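Local coordinates for protein putative methyltransferase from antibiotic biosynthesis pathway (Anabaena variabilis ATCC 29413, PDB 3EGE) that probably transfers a methyl group from S-adenosylmethionine to a substrate not yet identified, as a putative methyltransferase of antibiotic biosynthesis, at residues S100-H105 with V127-D132; E174-L179 with Y252-T257. All coordinates share one frame; numbering follows the deposited sequence.

Contact 1 (S100-H105 with V127-D132); sequences SILAIH and VLLTFD
Phe-131 turns the edge of its ring onto one face of the His-105 imidazole, its CE1 over that face but offset toward the rim, a T-shaped pair with planes at 79° and centroids 5.0 Å apart. From CB outward, His-105 meets that edge atom by atom: CB touches CE1 and CZ of Phe-131; CG, swung between the backbone N and the carbonyl carbon (chi1 64°), meets the same two atoms, and ND1 lies 3.6 Å from Phe-131 CE1. On the far side of the ring CD2 still touches CE1 and CZ, while NE2 at the tip barely reaches CE1. A water sits 2.9 Å from His-105 ND1 and bonds weakly to Thr-130 OG1, whose stronger partner is Gln-161.

Further back the strands pair in parallel: Leu-129 N donates to Ser-100 O, and Leu-102 N to Leu-129 O at 2.8 Å. Where the chain turns off after Ile-101, a second water donates to both of those carbonyl oxygens and accepts from Ala-103 N, bridging the split. Leu-102 and Leu-129 lie side by side, Leu-102 CG 4.1 Å from Leu-129 CD2.

This is the beta-alpha-beta unit of strand 97-101, helix 110-120 and strand 126-131. Helix 110-120 covers the Ser-100 and Leu-128 face; helix 20-30 covers Ile-101 and Leu-129.

Contact 2 (E174-L179 with Y252-T257); sequences EAIPFL and YRFIYT
Glu-174 lays its CB over the face of the Tyr-256 ring, a CH-pi contact 4.1 Å from the centroid. Beyond CG the glutamate chain runs extended, which brings the carboxylate to the CE2 and OH side of the phenol with the two planes 85° apart; OE1 ends 3.1 Å from Tyr-256 OH. Ile-176 approaches the same phenol at about a right angle to it, its CG2 3.5 Å from Tyr-256 OH.

The tight part lies inward of this. Phe-254 CB packs on Ile-176 CG1, and Phe-254 CE2 comes to 3.8 Å from Phe-178 CB, the two phenylalanines side by side and pointing the same way. Helix 20-30 closes over this face, with Ile-22 against Phe-178 and both Ala-25 and Leu-29 against Phe-254. On the other face Ile-255 is buried against helix 158-169.

Pro-177 marks the looser side: unlike the buried Phe-254 and Ile-255 it is exposed, and its ring lies over one face of the Arg-253 guanidinium, CB to NH1 3.7 Å.

Polar atoms are paired along the antiparallel strands. Glu-174 and Tyr-256 exchange two backbone bonds, Ile-176 and Phe-254 two more. Tyr-252 O takes two donors from opposite faces of its carbonyl plane, Phe-178 N at 2.9 Å and Arg-253 NH1 at 2.9 Å. A water continues the pairing, donating to Phe-178 O and accepting from Tyr-252 N. Arg-253 NH1 also forms a salt bridge with Asp-249, so the guanidinium is fixed by an acid and a carbonyl together while Pro-177 lies on its face. The chemistry is that of structural sheet pairing: backbone bonds set the register, and the apolar side chains of Ile-176, Phe-178 and Phe-254 pack on the face under helix 20-30.

Contacts 1 and 2 are successive steps across one mixed sheet, their centres about 9 Å apart. Strand 126-131 runs antiparallel to strand 252-258, with probable hydrogen bonds from Leu-128 N to Ile-255 O (2.7 Å) and from Thr-130 N to Arg-253 O (2.8 Å). Leu-129 CB lies 3.7 Å from Phe-254 CE1, and Leu-102 CD2 3.7 Å from Tyr-252 CD2. Strand 252-258, antiparallel and inserted between 126-131 and 172-181, is consistent with the class I (Rossmann-like) methyltransferase sheet. Contact 1 is nearer the probable cofactor region: the side chain of Ala-103 touches what is probably a GxGxxG-type motif (Gly-42, Gly-44, Gly-47) and lies about 4 Å from a bound ethanediol, probably from the crystallisation liquor.

Contact 1 (S100-H105 with V127-D132)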
ATOM      1  N   SER A 100       1.017   8.591   1.017  1.00 63.01           N
ATOM      2  CA  SER A 100       0.296   7.755   0.026  1.00 64.11           C
ATOM      3  C   SER A 100       0.697   6.308   0.316  1.00 64.07           C
ATOM      4  O   SER A 100       1.862   5.915   0.104  1.00 64.60           O
ATOM      5  CB  SER A 100       0.548   8.146  -1.427  1.00 63.64           C
ATOM      6  OG  SER A 100      -0.463   7.574  -2.234  1.00 61.73           O
ATOM      7  N   ILE A 101      -0.262   5.558   0.856  1.00 64.23           N
ATOM      8  CA  ILE A 101      -0.054   4.187   1.315  1.00 66.36           C
ATOM      9  C   ILE A 101      -0.568   3.192   0.269  1.00 65.95           C
ATOM     10  O   ILE A 101      -1.772   3.024   0.107  1.00 63.81           O
ATOM     11  CB  ILE A 101      -0.722   3.971   2.710  1.00 65.24           C
ATOM     12  CG1 ILE A 101      -0.308   5.112   3.700  1.00 66.15           C
ATOM     13  CG2 ILE A 101      -0.469   2.520   3.212  1.00 62.20           C
ATOM     14  CD1 ILE A 101       1.283   5.489   3.767  1.00 60.83           C
ATOM     15  N   LEU A 102       0.375   2.576  -0.448  1.00 67.47           N
ATOM     16  CA  LEU A 102       0.092   1.600  -1.522  1.00 69.17           C
ATOM     17  C   LEU A 102      -0.983   2.108  -2.505  1.00 68.93           C
ATOM     18  O   LEU A 102      -1.979   1.435  -2.764  1.00 68.43           O
ATOM     19  CB  LEU A 102      -0.255   0.210  -0.946  1.00 69.57           C
ATOM     20  CG  LEU A 102       0.841  -0.513  -0.134  1.00 71.29           C
ATOM     21  CD1 LEU A 102       0.217  -1.757   0.502  1.00 70.43           C
ATOM     22  CD2 LEU A 102       2.082  -0.885  -0.984  1.00 68.96           C
ATOM     23  N   ALA A 103      -0.728   3.307  -3.027  1.00 69.27           N
ATOM     24  CA  ALA A 103      -1.632   4.006  -3.944  1.00 69.89           C
ATOM     25  C   ALA A 103      -0.988   4.613  -5.187  1.00 70.48           C
ATOM     26  O   ALA A 103      -1.631   4.597  -6.225  1.00 71.81           O
ATOM     27  CB  ALA A 103      -2.376   5.107  -3.179  1.00 68.01           C
ATOM     28  N   ILE A 104       0.254   5.121  -5.096  1.00 70.56           N
ATOM     29  CA  ILE A 104       0.906   5.872  -6.201  1.00 70.51           C
ATOM     30  C   ILE A 104       0.984   5.151  -7.545  1.00 71.61           C
ATOM     31  O   ILE A 104       1.054   5.797  -8.590  1.00 70.71           O
ATOM     32  CB  ILE A 104       2.326   6.486  -5.814  1.00 71.08           C
ATOM     33  CG1 ILE A 104       3.431   5.418  -5.601  1.00 72.75           C
ATOM     34  CG2 ILE A 104       2.214   7.356  -4.581  1.00 69.93           C
ATOM     35  CD1 ILE A 104       4.904   6.015  -5.509  1.00 69.16           C
ATOM     36  N   HIS A 105       1.007   3.814  -7.492  1.00 73.26           N
ATOM     37  CA  HIS A 105       0.941   2.958  -8.683  1.00 73.36           C
ATOM     38  C   HIS A 105      -0.367   3.038  -9.439  1.00 73.88           C
ATOM     39  O   HIS A 105      -0.398   2.648 -10.602  1.00 73.83           O
ATOM     40  CB  HIS A 105       1.302   1.497  -8.379  1.00 74.13           C
ATOM     41  CG  HIS A 105       0.367   0.800  -7.450  1.00 74.51           C
ATOM     42  ND1 HIS A 105       0.300   1.089  -6.102  1.00 71.44           N
ATOM     43  CD2 HIS A 105      -0.475  -0.242  -7.658  1.00 70.62           C
ATOM     44  CE1 HIS A 105      -0.585   0.291  -5.532  1.00 70.51           C
ATOM     45  NE2 HIS A 105      -1.066  -0.527  -6.452  1.00 73.96           N
ATOM     46  N   VAL A 127       5.737  10.756   2.944  1.00 67.32           N
ATOM     47  CA  VAL A 127       5.958   9.351   3.273  1.00 67.94           C
ATOM     48  C   VAL A 127       5.120   8.490   2.299  1.00 68.15           C
ATOM     49  O   VAL A 127       3.904   8.514   2.346  1.00 66.24           O
ATOM     50  CB  VAL A 127       5.543   9.043   4.749  1.00 68.36           C
ATOM     51  CG1 VAL A 127       5.797   7.536   5.106  1.00 65.74           C
ATOM     52  CG2 VAL A 127       6.271   9.980   5.726  1.00 67.37           C
ATOM     53  N   LEU A 128       5.789   7.737   1.427  1.00 69.14           N
ATOM     54  CA  LEU A 128       5.124   6.858   0.453  1.00 69.22           C
ATOM     55  C   LEU A 128       5.410   5.392   0.793  1.00 68.85           C
ATOM     56  O   LEU A 128       6.556   5.040   0.902  1.00 68.56           O
ATOM     57  CB  LEU A 128       5.642   7.161  -0.972  1.00 69.04           C
ATOM     58  CG  LEU A 128       5.615   8.634  -1.442  1.00 70.16           C
ATOM     59  CD1 LEU A 128       6.157   8.770  -2.891  1.00 67.94           C
ATOM     60  CD2 LEU A 128       4.223   9.239  -1.336  1.00 68.01           C
ATOM     61  N   LEU A 129       4.375   4.573   1.014  1.00 69.22           N
ATOM     62  CA  LEU A 129       4.543   3.116   1.142  1.00 68.78           C
ATOM     63  C   LEU A 129       4.245   2.638  -0.272  1.00 68.55           C
ATOM     64  O   LEU A 129       3.120   2.781  -0.766  1.00 67.76           O
ATOM     65  CB  LEU A 129       3.623   2.424   2.150  1.00 69.06           C
ATOM     66  CG  LEU A 129       3.828   0.887   2.270  1.00 70.07           C
ATOM     67  CD1 LEU A 129       5.295   0.497   2.589  1.00 67.31           C
ATOM     68  CD2 LEU A 129       2.886   0.243   3.291  1.00 68.12           C
ATOM     69  N   THR A 130       5.285   2.098  -0.909  1.00 67.84           N
ATOM     70  CA  THR A 130       5.254   1.659  -2.297  1.00 66.07           C
ATOM     71  C   THR A 130       5.997   0.326  -2.411  1.00 65.32           C
ATOM     72  O   THR A 130       6.253  -0.337  -1.411  1.00 64.93           O
ATOM     73  CB  THR A 130       5.849   2.782  -3.216  1.00 65.95           C
ATOM     74  OG1 THR A 130       5.710   2.439  -4.597  1.00 62.40           O
ATOM     75  CG2 THR A 130       7.321   3.078  -2.870  1.00 63.32           C
ATOM     76  N   PHE A 131       6.313  -0.068  -3.632  1.00 65.56           N
ATOM     77  CA  PHE A 131       6.973  -1.320  -3.885  1.00 65.70           C
ATOM     78  C   PHE A 131       7.728  -1.359  -5.221  1.00 66.12           C
ATOM     79  O   PHE A 131       7.501  -0.547  -6.136  1.00 65.35           O
ATOM     80  CB  PHE A 131       5.909  -2.455  -3.911  1.00 65.82           C
ATOM     81  CG  PHE A 131       4.924  -2.325  -5.048  1.00 63.63           C
ATOM     82  CD1 PHE A 131       3.803  -1.507  -4.922  1.00 70.96           C
ATOM     83  CD2 PHE A 131       5.146  -2.957  -6.262  1.00 68.16           C
ATOM     84  CE1 PHE A 131       2.907  -1.335  -5.982  1.00 67.84           C
ATOM     85  CE2 PHE A 131       4.255  -2.799  -7.332  1.00 64.54           C
ATOM     86  CZ  PHE A 131       3.136  -1.985  -7.192  1.00 68.26           C
ATOM     87  N   ASP A 132       8.587  -2.374  -5.297  1.00 66.19           N
ATOM     88  CA  ASP A 132       9.245  -2.801  -6.504  1.00 63.97           C
ATOM     89  C   ASP A 132       9.400  -4.347  -6.431  1.00 63.64           C
ATOM     90  O   ASP A 132      10.277  -4.873  -5.735  1.00 63.54           O
ATOM     91  CB  ASP A 132      10.570  -2.102  -6.676  1.00 65.05           C
ATOM     92  CG  ASP A 132      11.222  -2.415  -7.998  1.00 64.37           C
ATOM     93  OD1 ASP A 132      10.716  -3.304  -8.742  1.00 61.63           O
ATOM     94  OD2 ASP A 132      12.235  -1.762  -8.284  1.00 62.62           O
TER
HETATM   95  O   HOH W   1       1.951   4.603  -2.399  1.00 52.57           O
HETATM   96  O   HOH W   2       2.477   1.987  -4.352  1.00 52.86           O

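Contact 2 (E174-L179 with Y252-T257)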
ATOM      1  N   GLU A 174      15.020   9.336   0.564  1.00 76.99           N
ATOM      2  CA  GLU A 174      15.580   8.069   1.031  1.00 75.97           C
ATOM      3  C   GLU A 174      14.531   6.979   0.906  1.00 73.72           C
ATOM      4  O   GLU A 174      13.346   7.265   0.726  1.00 73.30           O
ATOM      5  CB  GLU A 174      16.018   8.175   2.483  1.00 75.03           C
ATOM      6  CG  GLU A 174      17.340   8.881   2.646  1.00 80.02           C
ATOM      7  CD  GLU A 174      17.781   9.005   4.095  1.00 79.73           C
ATOM      8  OE1 GLU A 174      16.996   8.647   5.007  1.00 89.94           O
ATOM      9  OE2 GLU A 174      18.917   9.486   4.323  1.00 88.96           O
ATOM     10  N   ALA A 175      14.987   5.732   1.013  1.00 72.53           N
ATOM     11  CA  ALA A 175      14.134   4.547   0.948  1.00 71.78           C
ATOM     12  C   ALA A 175      14.546   3.487   1.966  1.00 71.33           C
ATOM     13  O   ALA A 175      15.716   3.358   2.255  1.00 70.29           O
ATOM     14  CB  ALA A 175      14.148   3.953  -0.452  1.00 72.02           C
ATOM     15  N   ILE A 176      13.574   2.779   2.552  1.00 71.72           N
ATOM     16  CA  ILE A 176      13.860   1.659   3.480  1.00 71.11           C
ATOM     17  C   ILE A 176      12.919   0.496   3.198  1.00 69.89           C
ATOM     18  O   ILE A 176      11.796   0.729   2.769  1.00 70.53           O
ATOM     19  CB  ILE A 176      13.754   2.044   4.981  1.00 70.33           C
ATOM     20  CG1 ILE A 176      12.345   2.552   5.343  1.00 70.66           C
ATOM     21  CG2 ILE A 176      14.802   3.069   5.313  1.00 70.84           C
ATOM     22  CD1 ILE A 176      12.173   3.000   6.803  1.00 71.54           C
ATOM     23  N   PRO A 177      13.371  -0.750   3.429  1.00 69.03           N
ATOM     24  CA  PRO A 177      12.421  -1.836   3.274  1.00 69.07           C
ATOM     25  C   PRO A 177      11.398  -1.903   4.402  1.00 68.45           C
ATOM     26  O   PRO A 177      11.719  -1.604   5.535  1.00 68.19           O
ATOM     27  CB  PRO A 177      13.305  -3.101   3.305  1.00 68.82           C
ATOM     28  CG  PRO A 177      14.694  -2.627   3.240  1.00 67.64           C
ATOM     29  CD  PRO A 177      14.691  -1.266   3.820  1.00 69.43           C
ATOM     30  N   PHE A 178      10.161  -2.236   4.055  1.00 69.19           N
ATOM     31  CA  PHE A 178       9.174  -2.635   5.043  1.00 68.80           C
ATOM     32  C   PHE A 178       9.062  -4.155   4.805  1.00 68.05           C
ATOM     33  O   PHE A 178       8.388  -4.612   3.856  1.00 68.92           O
ATOM     34  CB  PHE A 178       7.822  -1.929   4.926  1.00 68.19           C
ATOM     35  CG  PHE A 178       6.797  -2.492   5.878  1.00 69.42           C
ATOM     36  CD1 PHE A 178       6.904  -2.245   7.254  1.00 68.01           C
ATOM     37  CD2 PHE A 178       5.765  -3.331   5.414  1.00 67.16           C
ATOM     38  CE1 PHE A 178       5.979  -2.801   8.174  1.00 68.03           C
ATOM     39  CE2 PHE A 178       4.831  -3.898   6.322  1.00 68.34           C
ATOM     40  CZ  PHE A 178       4.949  -3.645   7.706  1.00 69.89           C
ATOM     41  N   LEU A 179       9.752  -4.917   5.648  1.00 68.08           N
ATOM     42  CA  LEU A 179       9.713  -6.388   5.609  1.00 68.63           C
ATOM     43  C   LEU A 179       8.355  -6.736   6.185  1.00 68.88           C
ATOM     44  O   LEU A 179       7.913  -6.102   7.153  1.00 70.06           O
ATOM     45  CB  LEU A 179      10.835  -7.003   6.446  1.00 68.27           C
ATOM     46  CG  LEU A 179      12.267  -6.577   6.051  1.00 70.17           C
ATOM     47  CD1 LEU A 179      13.329  -7.101   7.046  1.00 63.38           C
ATOM     48  CD2 LEU A 179      12.582  -7.004   4.628  1.00 66.45           C
ATOM     49  N   TYR A 252       8.385  -4.397  -0.660  1.00 69.47           N
ATOM     50  CA  TYR A 252       7.684  -3.223  -0.126  1.00 70.58           C
ATOM     51  C   TYR A 252       8.722  -2.275   0.462  1.00 70.11           C
ATOM     52  O   TYR A 252       9.644  -2.703   1.192  1.00 66.67           O
ATOM     53  CB  TYR A 252       6.614  -3.591   0.893  1.00 72.51           C
ATOM     54  CG  TYR A 252       5.462  -4.349   0.280  1.00 71.17           C
ATOM     55  CD1 TYR A 252       5.517  -5.763   0.153  1.00 73.73           C
ATOM     56  CD2 TYR A 252       4.342  -3.678  -0.196  1.00 68.18           C
ATOM     57  CE1 TYR A 252       4.451  -6.503  -0.419  1.00 77.63           C
ATOM     58  CE2 TYR A 252       3.236  -4.391  -0.773  1.00 74.34           C
ATOM     59  CZ  TYR A 252       3.302  -5.818  -0.884  1.00 80.00           C
ATOM     60  OH  TYR A 252       2.273  -6.568  -1.452  1.00 78.68           O
ATOM     61  N   ARG A 253       8.551  -0.991   0.127  1.00 70.40           N
ATOM     62  CA  ARG A 253       9.497   0.062   0.473  1.00 70.11           C
ATOM     63  C   ARG A 253       8.815   1.380   0.857  1.00 70.29           C
ATOM     64  O   ARG A 253       7.847   1.802   0.211  1.00 68.53           O
ATOM     65  CB  ARG A 253      10.357   0.378  -0.764  1.00 69.52           C
ATOM     66  CG  ARG A 253      11.253  -0.727  -1.280  1.00 70.94           C
ATOM     67  CD  ARG A 253      12.493  -0.895  -0.387  1.00 67.87           C
ATOM     68  NE  ARG A 253      13.348  -1.970  -0.856  1.00 65.75           N
ATOM     69  CZ  ARG A 253      13.128  -3.282  -0.713  1.00 67.01           C
ATOM     70  NH1 ARG A 253      12.064  -3.743  -0.105  1.00 71.53           N
ATOM     71  NH2 ARG A 253      13.992  -4.152  -1.203  1.00 66.31           N
ATOM     72  N   PHE A 254       9.341   2.023   1.902  1.00 71.32           N
ATOM     73  CA  PHE A 254       8.952   3.394   2.235  1.00 71.36           C
ATOM     74  C   PHE A 254       9.932   4.302   1.494  1.00 72.35           C
ATOM     75  O   PHE A 254      11.144   4.122   1.629  1.00 71.70           O
ATOM     76  CB  PHE A 254       9.010   3.701   3.732  1.00 70.70           C
ATOM     77  CG  PHE A 254       7.849   3.168   4.503  1.00 69.90           C
ATOM     78  CD1 PHE A 254       6.620   3.803   4.438  1.00 68.00           C
ATOM     79  CD2 PHE A 254       7.980   2.035   5.318  1.00 75.22           C
ATOM     80  CE1 PHE A 254       5.512   3.324   5.178  1.00 69.48           C
ATOM     81  CE2 PHE A 254       6.868   1.529   6.051  1.00 72.79           C
ATOM     82  CZ  PHE A 254       5.639   2.184   5.985  1.00 68.70           C
ATOM     83  N   ILE A 255       9.400   5.184   0.644  1.00 73.65           N
ATOM     84  CA  ILE A 255      10.158   6.269   0.014  1.00 74.02           C
ATOM     85  C   ILE A 255       9.704   7.509   0.809  1.00 71.96           C
ATOM     86  O   ILE A 255       8.493   7.712   1.003  1.00 68.16           O
ATOM     87  CB  ILE A 255       9.800   6.540  -1.462  1.00 73.80           C
ATOM     88  CG1 ILE A 255      10.204   5.416  -2.392  1.00 78.33           C
ATOM     89  CG2 ILE A 255      10.555   7.753  -1.973  1.00 75.87           C
ATOM     90  CD1 ILE A 255       9.766   5.761  -3.831  1.00 77.64           C
ATOM     91  N   TYR A 256      10.672   8.320   1.244  1.00 71.18           N
ATOM     92  CA  TYR A 256      10.386   9.506   2.031  1.00 70.67           C
ATOM     93  C   TYR A 256      11.430  10.607   1.908  1.00 70.86           C
ATOM     94  O   TYR A 256      12.621  10.338   1.722  1.00 69.13           O
ATOM     95  CB  TYR A 256      10.200   9.142   3.515  1.00 70.87           C
ATOM     96  CG  TYR A 256      11.409   8.481   4.130  1.00 73.40           C
ATOM     97  CD1 TYR A 256      11.612   7.105   3.998  1.00 70.45           C
ATOM     98  CD2 TYR A 256      12.364   9.225   4.848  1.00 72.46           C
ATOM     99  CE1 TYR A 256      12.734   6.471   4.561  1.00 71.15           C
ATOM    100  CE2 TYR A 256      13.498   8.593   5.416  1.00 70.26           C
ATOM    101  CZ  TYR A 256      13.673   7.217   5.262  1.00 73.22           C
ATOM    102  OH  TYR A 256      14.781   6.576   5.787  1.00 75.13           O
ATOM    103  N   THR A 257      10.948  11.843   2.025  1.00 71.62           N
ATOM    104  CA  THR A 257      11.799  13.018   2.025  1.00 72.29           C
ATOM    105  C   THR A 257      12.472  13.217   3.391  1.00 75.17           C
ATOM    106  O   THR A 257      11.961  12.807   4.443  1.00 72.01           O
ATOM    107  CB  THR A 257      11.038  14.290   1.670  1.00 70.65           C
ATOM    108  OG1 THR A 257       9.864  14.366   2.483  1.00 70.39           O
ATOM    109  CG2 THR A 257      10.650  14.294   0.206  1.00 65.95           C
TER
HETATM  110  O   HOH W   3       9.014  -6.214   1.592  1.00 53.23           O